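Local coordinates for Thiosulfate:glutathione sulfurtransferase (Homo sapiens, PDB 6BEV), which transfers the sulfane sulfur of thiosulfate to glutathione, making the S-sulfanylglutathione of hydrogen sulfide metabolism by way of a cysteine persulfide intermediate, at residues L61-V65 with S66-S70. Numbering follows the deposited sequence. Where two conformers were deposited one is given.
Sequences LNIPV and SELES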
ATOM      1  N   LEU A  61       5.680  -3.163  -0.842  1.00 11.05           N
ATOM      2  CA  LEU A  61       6.411  -3.031   0.411  1.00 11.08           C
ATOM      3  C   LEU A  61       5.493  -3.431   1.559  1.00 10.77           C
ATOM      4  O   LEU A  61       4.372  -2.930   1.652  1.00 10.92           O
ATOM      5  CB  LEU A  61       6.832  -1.575   0.595  1.00 11.56           C
ATOM      6  CG  LEU A  61       7.568  -1.283   1.892  1.00 12.70           C
ATOM      7  CD1 LEU A  61       8.885  -2.030   1.953  1.00 15.41           C
ATOM      8  CD2 LEU A  61       7.785   0.209   2.039  1.00 13.40           C
ATOM      9  N   ASN A  62       5.961  -4.311   2.442  1.00 10.97           N
ATOM     10  CA  ASN A  62       5.140  -4.754   3.565  1.00 10.55           C
ATOM     11  C   ASN A  62       5.282  -3.780   4.733  1.00 10.22           C
ATOM     12  O   ASN A  62       6.349  -3.680   5.353  1.00 10.97           O
ATOM     13  CB  ASN A  62       5.565  -6.160   3.962  1.00 11.77           C
ATOM     14  CG  ASN A  62       4.780  -6.742   5.134  1.00 11.91           C
ATOM     15  OD1 ASN A  62       5.333  -7.497   5.919  1.00 12.46           O
ATOM     16  ND2 ASN A  62       3.507  -6.411   5.248  1.00 11.38           N
ATOM     17  N   ILE A  63       4.198  -3.066   5.026  1.00 10.58           N
ATOM     18  CA  ILE A  63       4.065  -2.289   6.256  1.00 10.91           C
ATOM     19  C   ILE A  63       2.777  -2.756   6.902  1.00 11.24           C
ATOM     20  O   ILE A  63       1.685  -2.285   6.533  1.00 11.13           O
ATOM     21  CB  ILE A  63       4.022  -0.769   6.048  1.00 11.11           C
ATOM     22  CG1 ILE A  63       5.211  -0.295   5.220  1.00 11.74           C
ATOM     23  CG2 ILE A  63       3.992  -0.099   7.411  1.00 11.72           C
ATOM     24  CD1 ILE A  63       5.213   1.197   4.939  1.00 13.39           C
ATOM     25  N   PRO A  64       2.842  -3.705   7.831  1.00 11.16           N
ATOM     26  CA  PRO A  64       1.613  -4.165   8.488  1.00 12.02           C
ATOM     27  C   PRO A  64       0.815  -2.979   9.015  1.00 12.24           C
ATOM     28  O   PRO A  64       1.373  -1.985   9.495  1.00 12.25           O
ATOM     29  CB  PRO A  64       2.140  -5.038   9.630  1.00 12.64           C
ATOM     30  CG  PRO A  64       3.439  -5.579   9.113  1.00 12.36           C
ATOM     31  CD  PRO A  64       4.031  -4.432   8.318  1.00 11.95           C
ATOM     32  N   VAL A  65      -0.512  -3.104   8.954  1.00 12.46           N
ATOM     33  CA  VAL A  65      -1.343  -1.976   9.354  1.00 12.94           C
ATOM     34  C   VAL A  65      -1.048  -1.548  10.792  1.00 13.48           C
ATOM     35  O   VAL A  65      -1.100  -0.360  11.107  1.00 14.25           O
ATOM     36  CB  VAL A  65      -2.833  -2.265   9.083  1.00 14.92           C
ATOM     37  CG1 VAL A  65      -3.365  -3.384   9.977  1.00 16.26           C
ATOM     38  CG2 VAL A  65      -3.652  -0.979   9.204  1.00 16.29           C
ATOM     39  N   SER A  66      -0.695  -2.491  11.670  1.00 13.64           N
ATOM     40  CA  SER A  66      -0.365  -2.153  13.051  1.00 14.90           C
ATOM     41  C   SER A  66       0.929  -1.356  13.182  1.00 14.12           C
ATOM     42  O   SER A  66       1.163  -0.749  14.234  1.00 16.28           O
ATOM     43  CB  SER A  66      -0.241  -3.423  13.885  1.00 17.62           C
ATOM     44  OG  SER A  66       0.754  -4.279  13.347  1.00 20.79           O
ATOM     45  N   GLU A  67       1.780  -1.362  12.157  1.00 12.54           N
ATOM     46  CA  GLU A  67       3.003  -0.567  12.108  1.00 12.18           C
ATOM     47  C   GLU A  67       2.843   0.737  11.344  1.00 12.00           C
ATOM     48  O   GLU A  67       3.745   1.574  11.394  1.00 12.58           O
ATOM     49  CB  GLU A  67       4.134  -1.347  11.423  1.00 12.29           C
ATOM     50  CG  GLU A  67       4.551  -2.616  12.133  1.00 12.56           C
ATOM     51  CD  GLU A  67       5.610  -3.413  11.380  1.00 12.20           C
ATOM     52  OE1 GLU A  67       6.401  -2.826  10.598  1.00 12.07           O
ATOM     53  OE2 GLU A  67       5.648  -4.645  11.576  1.00 12.43           O
ATOM     54  N   LEU A  68       1.744   0.919  10.618  1.00 11.55           N
ATOM     55  CA  LEU A  68       1.691   1.972   9.605  1.00 11.72           C
ATOM     56  C   LEU A  68       1.702   3.369  10.211  1.00 11.99           C
ATOM     57  O   LEU A  68       2.319   4.275   9.643  1.00 11.83           O
ATOM     58  CB  LEU A  68       0.482   1.766   8.697  1.00 12.50           C
ATOM     59  CG  LEU A  68       0.327   2.764   7.546  1.00 13.21           C
ATOM     60  CD1 LEU A  68       1.521   2.764   6.609  1.00 13.36           C
ATOM     61  CD2 LEU A  68      -0.917   2.455   6.777  1.00 14.16           C
ATOM     62  N   GLU A  69       0.994   3.585  11.316  1.00 13.37           N
ATOM     63  CA  GLU A  69       1.030   4.896  11.951  1.00 15.19           C
ATOM     64  C   GLU A  69       2.463   5.281  12.291  1.00 13.17           C
ATOM     65  O   GLU A  69       2.923   6.381  11.961  1.00 13.58           O
ATOM     66  CB  GLU A  69       0.155   4.857  13.200  1.00 20.98           C
ATOM     67  CG  GLU A  69      -0.013   6.158  13.896  1.00 26.78           C
ATOM     68  CD  GLU A  69      -1.291   6.170  14.699  1.00 31.21           C
ATOM     69  OE1 GLU A  69      -2.061   7.134  14.568  1.00 32.16           O
ATOM     70  OE2 GLU A  69      -1.545   5.184  15.429  1.00 33.73           O
ATOM     71  N   SER A  70       3.191   4.376  12.939  0.79 12.85           N
ATOM     72  CA  SER A  70       4.564   4.681  13.298  0.79 13.20           C
ATOM     73  C   SER A  70       5.432   4.868  12.063  0.79 12.31           C
ATOM     74  O   SER A  70       6.310   5.737  12.049  0.79 13.13           O
ATOM     75  CB  SER A  70       5.122   3.616  14.239  0.79 14.85           C
ATOM     76  OG  SER A  70       5.256   2.376  13.589  0.79 16.39           O
TER
HETATM   77  O   HOH W   1      -0.660   1.704  12.819  1.00 17.58           O
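Glu-67, in the first turn of helix 65-73, lays its carboxylate against Pro-64 of the short link from strand 61-62, and two backbone bonds set that turn. The N of Glu-67 donates to the O of Pro-64 at 2.8 Å, coming from well above the carbonyl plane. Next, the N of Leu-68 reaches the O of Val-65 at 3.2 Å, again over the carbonyl face, with an N-H...O angle of 162°. Both are i to i+3 bonds, the spacing of a 3-10 turn. The O of Val-65 also takes a water at 2.7 Å, and that water accepts from the N of Glu-69, bridging the i to i+4 pair where the direct N to O gap is 4.5 Å.

With CG beside its own backbone N (chi1 -63°) and the chain extended beyond, Glu-67 brings OE2 to 3.4 Å from CG of Pro-64. Both oxygens are satisfied: OE2 by a salt bridge to Arg-49, OE1 by the hydroxyl of Tyr-83. Replacing Glu-67 by an alanine would probably leave Arg-49 without this charge partner and Tyr-83 without this acceptor, and uncover one side of the proline ring. ND2 of Asn-62 is satisfied by the O atoms of Asp-45 and Arg-47.

On the buried side, CG2 of Ile-63 meets CD1 of Leu-68 at 3.9 Å, the two side chains crossing nearly at right angles. In this rhodanese domain the turn joins edge strand 61-62, paired in parallel with 42-45, to helix 65-73; Ile-63 packs on Phe-79 of helix 76-83, while Val-65, its side chain about 7 Å from that of the persulfide-forming Cys-99, and Leu-68 rest on Ala-108 of helix 103-114.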